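Local coordinates for ribose ABC transporter, substrate binding protein (Conexibacter woesei, PDB 4KQ9) that probably binds ribose or a related sugar in the periplasm as the solute-binding component of an ABC transporter, at residues N183-H188 against A210-A215; T179-I184 against I194-D199. The protein carries 1 engineered substitution. All coordinates share one frame; numbering follows the deposited sequence.

Overall arrangement
Following the chain from the N terminus, the lobe built on the six-stranded parallel sheet comes first. Both contacts lie farther on, in the lobe whose four parallel strands run in the order 162-167, 132-136, 193-196, 220-222. Helix 174-187 serves both. In contact 2 its middle, 179-184, meets strand 193-196, closing the loop that returns the chain to the sheet. In contact 1 its last turn, 183-188, meets the end of helix 199-211 and the turn after it. Both loops start from the same stretch of that helix; contact 2 closes the shorter at the strand, contact 1 the longer past the next helix. Together they tie one helix to the strand that follows and to the next helix.

Contact 1. Residues N183-H188 against A210-A215; sequences NILTRH and AARNIA
Two successive helices of an α/β lobe of the type I periplasmic binding protein fold meet here at their C-terminal ends, with Leu-185 and Arg-212 as the main pair. Helix 174-187 runs out at His-188, while helix 199-211 closes in a Schellman motif, in which Asn-213 takes a positive phi and returns its N to Ala-210 O at 2.6 Å. Arg-212, within that turn, reaches back to the neighbouring helix. Its aliphatic part and the side chain of Leu-185 slide past each other in opposite directions, and Arg-212 CD fits beside Leu-185 CB at 3.5 Å and Leu-185 CD1 at 3.6 Å. A bend at chi3 (71°) then turns the guanidinium so that one of its faces looks onto the carbonyl oxygen of Leu-185. That oxygen stands 3.6 Å above the guanidinium plane, displaced toward its rim, so the attraction is probably electrostatic, drawing on the partial negative charge at a helix C terminus. Leu-185 CD1 also approaches Ile-214 CD1 at 4.3 Å. Ile-209 and Ile-219 touch both Leu-185 and Ile-214 and extend this apolar patch, whereas Arg-212 itself is exposed. Beyond the guanidinium, Thr-186 crosses Arg-212 at about a right angle and lays its methyl CG2 3.8 Å from Arg-212 NH1. The same rotamer that aims the methyl at the arginine puts the hydroxyl back on its own helix. With OG1 between the backbone N and the carbonyl carbon (chi1 70°), Thr-186 OG1 donates to Asn-183 O at 2.7 Å, tilted 17° from the carbonyl plane.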
ATOM      1  N   ASN A 183     -15.734   6.598  20.040  1.00 15.72           N
ATOM      2  CA  ASN A 183     -15.097   6.985  21.325  1.00 16.20           C
ATOM      3  C   ASN A 183     -14.412   8.302  21.227  1.00 16.06           C
ATOM      4  O   ASN A 183     -14.557   9.128  22.143  1.00 15.03           O
ATOM      5  CB  ASN A 183     -14.143   5.931  21.792  1.00 18.65           C
ATOM      6  CG  ASN A 183     -14.866   4.644  22.188  1.00 22.94           C
ATOM      7  OD1 ASN A 183     -16.079   4.647  22.364  1.00 23.61           O
ATOM      8  ND2 ASN A 183     -14.141   3.572  22.312  1.00 23.64           N
ATOM      9  N   ILE A 184     -13.670   8.530  20.133  1.00 14.20           N
ATOM     10  CA  ILE A 184     -13.058   9.811  19.907  1.00 13.82           C
ATOM     11  C   ILE A 184     -14.081  10.917  19.983  1.00 14.89           C
ATOM     12  O   ILE A 184     -13.846  11.956  20.585  1.00 15.06           O
ATOM     13  CB  ILE A 184     -12.284   9.878  18.537  1.00 14.49           C
ATOM     14  CG1 ILE A 184     -10.977   9.150  18.647  1.00 14.85           C
ATOM     15  CG2 ILE A 184     -12.025  11.334  18.115  1.00 15.40           C
ATOM     16  CD1 ILE A 184     -10.354   8.739  17.282  1.00 17.47           C
ATOM     17  N   LEU A 185     -15.189  10.734  19.312  1.00 14.97           N
ATOM     18  CA  LEU A 185     -16.177  11.812  19.223  1.00 16.20           C
ATOM     19  C   LEU A 185     -16.848  12.039  20.580  1.00 16.41           C
ATOM     20  O   LEU A 185     -17.342  13.115  20.811  1.00 15.75           O
ATOM     21  CB  LEU A 185     -17.231  11.502  18.156  1.00 18.19           C
ATOM     22  CG  LEU A 185     -16.699  11.504  16.698  1.00 19.39           C
ATOM     23  CD1 LEU A 185     -17.678  10.871  15.732  1.00 20.73           C
ATOM     24  CD2 LEU A 185     -16.328  12.942  16.289  1.00 20.55           C
ATOM     25  N   THR A 186     -16.885  11.038  21.460  1.00 16.29           N
ATOM     26  CA  THR A 186     -17.471  11.276  22.785  1.00 16.90           C
ATOM     27  C   THR A 186     -16.565  12.206  23.625  1.00 19.25           C
ATOM     28  O   THR A 186     -17.024  12.829  24.541  1.00 16.35           O
ATOM     29  CB  THR A 186     -17.746  10.010  23.559  1.00 16.30           C
ATOM     30  OG1 THR A 186     -16.516   9.377  23.982  1.00 16.28           O
ATOM     31  CG2 THR A 186     -18.695   9.036  22.775  1.00 16.67           C
ATOM     32  N   ARG A 187     -15.264  12.168  23.337  1.00 18.91           N
ATOM     33  CA  ARG A 187     -14.242  12.923  24.057  1.00 19.65           C
ATOM     34  C   ARG A 187     -13.953  14.237  23.342  1.00 21.16           C
ATOM     35  O   ARG A 187     -13.638  15.224  23.991  1.00 21.73           O
ATOM     36  CB  ARG A 187     -12.936  12.164  24.063  1.00 18.81           C
ATOM     37  CG  ARG A 187     -12.946  10.764  24.609  1.00 17.38           C
ATOM     38  CD  ARG A 187     -11.539  10.234  24.841  1.00 17.65           C
ATOM     39  NE  ARG A 187     -10.903   9.737  23.642  1.00 18.24           N
ATOM     40  CZ  ARG A 187     -10.895   8.465  23.243  1.00 21.84           C
ATOM     41  NH1 ARG A 187     -11.429   7.459  23.965  1.00 20.31           N
ATOM     42  NH2 ARG A 187     -10.302   8.164  22.099  1.00 23.29           N
ATOM     43  N   HIS A 188     -13.989  14.248  22.008  1.00 18.52           N
ATOM     44  CA  HIS A 188     -13.626  15.466  21.275  1.00 20.14           C
ATOM     45  C   HIS A 188     -14.565  15.700  20.120  1.00 20.86           C
ATOM     46  O   HIS A 188     -14.217  15.492  18.944  1.00 21.13           O
ATOM     47  CB  HIS A 188     -12.217  15.340  20.730  1.00 19.81           C
ATOM     48  CG  HIS A 188     -11.188  14.986  21.738  1.00 19.82           C
ATOM     49  ND1 HIS A 188     -10.670  15.893  22.634  1.00 21.89           N
ATOM     50  CD2 HIS A 188     -10.547  13.818  21.969  1.00 20.05           C
ATOM     51  CE1 HIS A 188      -9.779  15.293  23.406  1.00 22.22           C
ATOM     52  NE2 HIS A 188      -9.666  14.033  23.000  1.00 21.53           N
ATOM     53  N   ALA A 210     -22.057   9.639  11.157  1.00 19.59           N
ATOM     54  CA  ALA A 210     -23.443   9.768  10.710  1.00 20.94           C
ATOM     55  C   ALA A 210     -24.408   9.390  11.856  1.00 23.61           C
ATOM     56  O   ALA A 210     -25.373  10.129  12.087  1.00 25.44           O
ATOM     57  CB  ALA A 210     -23.681   8.859   9.523  1.00 21.93           C
ATOM     58  N   ALA A 211     -24.088   8.303  12.583  1.00 26.79           N
ATOM     59  CA  ALA A 211     -24.832   7.901  13.816  1.00 27.50           C
ATOM     60  C   ALA A 211     -24.926   9.018  14.822  1.00 28.98           C
ATOM     61  O   ALA A 211     -25.863   9.034  15.624  1.00 32.82           O
ATOM     62  CB  ALA A 211     -24.230   6.655  14.460  1.00 27.97           C
ATOM     63  N   ARG A 212     -23.983   9.969  14.793  1.00 28.64           N
ATOM     64  CA  ARG A 212     -24.039  11.136  15.672  1.00 25.76           C
ATOM     65  C   ARG A 212     -24.752  12.269  15.061  1.00 25.93           C
ATOM     66  O   ARG A 212     -24.765  13.387  15.586  1.00 27.45           O
ATOM     67  CB  ARG A 212     -22.650  11.589  16.059  1.00 25.74           C
ATOM     68  CG  ARG A 212     -22.014  10.688  17.076  1.00 30.86           C
ATOM     69  CD  ARG A 212     -20.729  11.304  17.625  1.00 29.69           C
ATOM     70  NE  ARG A 212     -20.924  12.464  18.518  1.00 31.43           N
ATOM     71  CZ  ARG A 212     -20.904  12.412  19.859  1.00 30.69           C
ATOM     72  NH1 ARG A 212     -20.791  11.262  20.488  1.00 31.16           N
ATOM     73  NH2 ARG A 212     -21.046  13.515  20.568  1.00 32.39           N
ATOM     74  N   ASN A 213     -25.309  12.022  13.883  1.00 30.52           N
ATOM     75  CA  ASN A 213     -25.968  13.035  13.134  1.00 33.56           C
ATOM     76  C   ASN A 213     -25.167  14.223  12.799  1.00 33.30           C
ATOM     77  O   ASN A 213     -25.707  15.302  12.678  1.00 35.49           O
ATOM     78  CB  ASN A 213     -27.294  13.378  13.807  1.00 38.93           C
ATOM     79  CG  ASN A 213     -28.366  12.466  13.301  1.00 41.70           C
ATOM     80  OD1 ASN A 213     -28.564  11.349  13.810  1.00 45.96           O
ATOM     81  ND2 ASN A 213     -28.962  12.865  12.191  1.00 48.61           N
ATOM     82  N   ILE A 214     -23.861  14.007  12.597  1.00 31.23           N
ATOM     83  CA  ILE A 214     -22.980  15.057  12.107  1.00 28.59           C
ATOM     84  C   ILE A 214     -23.061  15.110  10.564  1.00 26.45           C
ATOM     85  O   ILE A 214     -23.076  14.078   9.891  1.00 25.58           O
ATOM     86  CB  ILE A 214     -21.522  14.809  12.555  1.00 27.30           C
ATOM     87  CG1 ILE A 214     -21.401  14.906  14.076  1.00 25.53           C
ATOM     88  CG2 ILE A 214     -20.566  15.834  11.933  1.00 25.09           C
ATOM     89  CD1 ILE A 214     -20.135  14.267  14.597  1.00 27.04           C
ATOM     90  N   ALA A 215     -23.112  16.313  10.027  1.00 28.77           N
ATOM     91  CA  ALA A 215     -23.345  16.516   8.613  1.00 31.36           C
ATOM     92  C   ALA A 215     -22.145  15.986   7.797  1.00 32.01           C
ATOM     93  O   ALA A 215     -21.013  16.194   8.178  1.00 29.44           O
ATOM     94  CB  ALA A 215     -23.564  17.999   8.326  1.00 34.10           C
TER

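Contact 2. Residues T179-I184 against I194-D199; sequences TATQNI and IYYSGD
Thr-181 is the first residue along 179-184 to touch the strand segment, and it meets Tyr-196 and Ile-194 with different branches. Its hydroxyl lies beside the backbone N, anti to the carbonyl carbon (chi1 -54°), and receives a short hydrogen bond from the phenol: Tyr-196 OH donates to Thr-181 OG1 at 2.6 Å. The acceptor sits in the plane of the tyrosine ring, at its edge, and the angle at OH between CZ and Thr-181 OG1 is about 113°, as expected for a phenol donating in its own plane. Thr-181 OG1 also bonds to Gly-177 O one turn earlier in the helix. The threonine hydroxyl thus accepts from the phenol and donates to the carbonyl oxygen of Gly-177, which satisfies two buried hydroxyls in a short chain. The methyl packs on Ile-194, with Thr-181 CG2 3.9 Å from Ile-194 CD1, and also lies beside the phenol oxygen, 3.5 Å from Tyr-196 OH. An alanine here would remove both branches, and the buried phenol of Tyr-196 would probably lose its acceptor while a gap opened beside Ile-194. Farther along, Ile-184 also points at the strand but stays looser, with its CG2 4.8 Å from Ile-194 CD1; the same isoleucine side chain rests on Val-136 of the adjacent strand, as do those of Ile-194 and Tyr-196. The tyrosine comes from the strand's C-terminal end, just before Gly-198 takes the N-cap position of helix 199-211, whose Ala-202 touches the tyrosine side chain. A helix laid on the strand that follows it is the closing half of a beta-alpha-beta crossover, here 162-167, 174-187 and 193-196, passing over the intervening strand 132-136; such crossovers are the repeating unit of the parallel α/β lobes in type I periplasmic binding proteins.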
ATOM      1  N   THR A 179     -15.682   1.863  16.060  1.00 18.24           N
ATOM      2  CA  THR A 179     -15.512   1.946  17.532  1.00 20.03           C
ATOM      3  C   THR A 179     -14.580   3.002  17.998  1.00 17.64           C
ATOM      4  O   THR A 179     -14.895   3.799  18.866  1.00 17.33           O
ATOM      5  CB  THR A 179     -15.056   0.584  18.046  1.00 20.16           C
ATOM      6  OG1 THR A 179     -16.205  -0.239  17.907  1.00 19.84           O
ATOM      7  CG2 THR A 179     -14.669   0.636  19.558  1.00 23.73           C
ATOM      8  N   ALA A 180     -13.457   3.081  17.332  1.00 16.32           N
ATOM      9  CA  ALA A 180     -12.505   4.079  17.696  1.00 16.39           C
ATOM     10  C   ALA A 180     -13.031   5.491  17.470  1.00 13.83           C
ATOM     11  O   ALA A 180     -12.813   6.424  18.298  1.00 14.12           O
ATOM     12  CB  ALA A 180     -11.238   3.800  16.907  1.00 17.44           C
ATOM     13  N   THR A 181     -13.715   5.687  16.343  1.00 12.95           N
ATOM     14  CA  THR A 181     -14.272   7.004  16.014  1.00 12.51           C
ATOM     15  C   THR A 181     -15.397   7.393  16.955  1.00 13.78           C
ATOM     16  O   THR A 181     -15.465   8.556  17.392  1.00 12.35           O
ATOM     17  CB  THR A 181     -14.717   7.078  14.542  1.00 12.71           C
ATOM     18  OG1 THR A 181     -13.619   6.701  13.680  1.00 12.55           O
ATOM     19  CG2 THR A 181     -15.320   8.435  14.151  1.00 12.90           C
ATOM     20  N   GLN A 182     -16.282   6.445  17.284  1.00 15.99           N
ATOM     21  CA  GLN A 182     -17.348   6.827  18.190  1.00 19.55           C
ATOM     22  C   GLN A 182     -16.793   7.243  19.562  1.00 15.88           C
ATOM     23  O   GLN A 182     -17.215   8.238  20.070  1.00 15.39           O
ATOM     24  CB  GLN A 182     -18.484   5.799  18.261  1.00 24.97           C
ATOM     25  CG  GLN A 182     -18.110   4.376  18.460  1.00 32.81           C
ATOM     26  CD  GLN A 182     -19.339   3.448  18.645  1.00 37.71           C
ATOM     27  OE1 GLN A 182     -20.375   3.523  17.947  1.00 36.81           O
ATOM     28  NE2 GLN A 182     -19.222   2.590  19.612  1.00 40.21           N
ATOM     29  N   ASN A 183     -15.734   6.598  20.040  1.00 15.72           N
ATOM     30  CA  ASN A 183     -15.097   6.985  21.325  1.00 16.20           C
ATOM     31  C   ASN A 183     -14.412   8.302  21.227  1.00 16.06           C
ATOM     32  O   ASN A 183     -14.557   9.128  22.143  1.00 15.03           O
ATOM     33  CB  ASN A 183     -14.143   5.931  21.792  1.00 18.65           C
ATOM     34  CG  ASN A 183     -14.866   4.644  22.188  1.00 22.94           C
ATOM     35  OD1 ASN A 183     -16.079   4.647  22.364  1.00 23.61           O
ATOM     36  ND2 ASN A 183     -14.141   3.572  22.312  1.00 23.64           N
ATOM     37  N   ILE A 184     -13.670   8.530  20.133  1.00 14.20           N
ATOM     38  CA  ILE A 184     -13.058   9.811  19.907  1.00 13.82           C
ATOM     39  C   ILE A 184     -14.081  10.917  19.983  1.00 14.89           C
ATOM     40  O   ILE A 184     -13.846  11.956  20.585  1.00 15.06           O
ATOM     41  CB  ILE A 184     -12.284   9.878  18.537  1.00 14.49           C
ATOM     42  CG1 ILE A 184     -10.977   9.150  18.647  1.00 14.85           C
ATOM     43  CG2 ILE A 184     -12.025  11.334  18.115  1.00 15.40           C
ATOM     44  CD1 ILE A 184     -10.354   8.739  17.282  1.00 17.47           C
ATOM     45  N   ILE A 194     -10.225  13.510  10.780  1.00 10.62           N
ATOM     46  CA  ILE A 194      -9.760  12.229  11.305  1.00 10.46           C
ATOM     47  C   ILE A 194      -8.982  11.493  10.210  1.00 10.39           C
ATOM     48  O   ILE A 194      -9.447  11.314   9.058  1.00 10.60           O
ATOM     49  CB  ILE A 194     -10.930  11.346  11.874  1.00 10.93           C
ATOM     50  CG1 ILE A 194     -11.746  12.162  12.867  1.00 10.73           C
ATOM     51  CG2 ILE A 194     -10.373  10.077  12.535  1.00 10.30           C
ATOM     52  CD1 ILE A 194     -12.988  11.478  13.424  1.00 12.06           C
ATOM     53  N   TYR A 195      -7.724  11.182  10.550  1.00 11.63           N
ATOM     54  CA  TYR A 195      -6.785  10.481   9.704  1.00 11.14           C
ATOM     55  C   TYR A 195      -6.970   8.967  10.033  1.00 11.24           C
ATOM     56  O   TYR A 195      -6.918   8.626  11.196  1.00 10.54           O
ATOM     57  CB  TYR A 195      -5.392  10.908  10.144  1.00 14.37           C
ATOM     58  CG  TYR A 195      -4.255  10.247   9.444  1.00 15.68           C
ATOM     59  CD1 TYR A 195      -3.871   8.943   9.708  1.00 18.53           C
ATOM     60  CD2 TYR A 195      -3.532  10.978   8.536  1.00 19.57           C
ATOM     61  CE1 TYR A 195      -2.787   8.388   9.017  1.00 21.05           C
ATOM     62  CE2 TYR A 195      -2.463  10.462   7.892  1.00 20.64           C
ATOM     63  CZ  TYR A 195      -2.129   9.173   8.078  1.00 22.34           C
ATOM     64  OH  TYR A 195      -1.060   8.753   7.303  1.00 29.77           O
ATOM     65  N   TYR A 196      -7.154   8.103   9.041  1.00  9.95           N
ATOM     66  CA  TYR A 196      -7.228   6.647   9.190  1.00 10.59           C
ATOM     67  C   TYR A 196      -6.063   6.011   8.398  1.00 12.42           C
ATOM     68  O   TYR A 196      -5.736   6.459   7.290  1.00 11.94           O
ATOM     69  CB  TYR A 196      -8.578   6.127   8.641  1.00  9.66           C
ATOM     70  CG  TYR A 196      -9.753   6.629   9.396  1.00  9.60           C
ATOM     71  CD1 TYR A 196     -10.289   7.907   9.147  1.00  9.04           C
ATOM     72  CD2 TYR A 196     -10.316   5.867  10.436  1.00  9.69           C
ATOM     73  CE1 TYR A 196     -11.367   8.363   9.891  1.00 10.28           C
ATOM     74  CE2 TYR A 196     -11.426   6.303  11.168  1.00 10.22           C
ATOM     75  CZ  TYR A 196     -11.938   7.560  10.922  1.00 10.11           C
ATOM     76  OH  TYR A 196     -12.971   8.081  11.597  1.00 11.84           O
ATOM     77  N   SER A 197      -5.378   5.011   8.966  1.00 11.86           N
ATOM     78  CA  SER A 197      -4.287   4.347   8.273  1.00 12.61           C
ATOM     79  C   SER A 197      -4.759   3.810   6.933  1.00 13.08           C
ATOM     80  O   SER A 197      -3.989   3.797   5.956  1.00 13.73           O
ATOM     81  CB  SER A 197      -3.787   3.130   9.103  1.00 13.19           C
ATOM     82  OG  SER A 197      -3.166   3.600  10.282  1.00 15.81           O
ATOM     83  N   GLY A 198      -5.995   3.323   6.903  1.00 12.66           N
ATOM     84  CA  GLY A 198      -6.559   2.714   5.692  1.00 13.59           C
ATOM     85  C   GLY A 198      -8.006   2.948   5.501  1.00 13.35           C
ATOM     86  O   GLY A 198      -8.743   3.353   6.469  1.00 13.47           O
ATOM     87  N   ASP A 199      -8.460   2.760   4.245  1.00 14.15           N
ATOM     88  CA  ASP A 199      -9.892   3.004   3.872  1.00 14.56           C
ATOM     89  C   ASP A 199     -10.922   2.251   4.647  1.00 13.24           C
ATOM     90  O   ASP A 199     -11.926   2.811   4.948  1.00 12.13           O
ATOM     91  CB  ASP A 199     -10.194   2.684   2.365  1.00 16.55           C
ATOM     92  CG  ASP A 199      -9.567   3.686   1.392  1.00 19.12           C
ATOM     93  OD1 ASP A 199      -9.344   4.870   1.789  1.00 21.68           O
ATOM     94  OD2 ASP A 199      -9.359   3.330   0.181  1.00 21.57           O
TER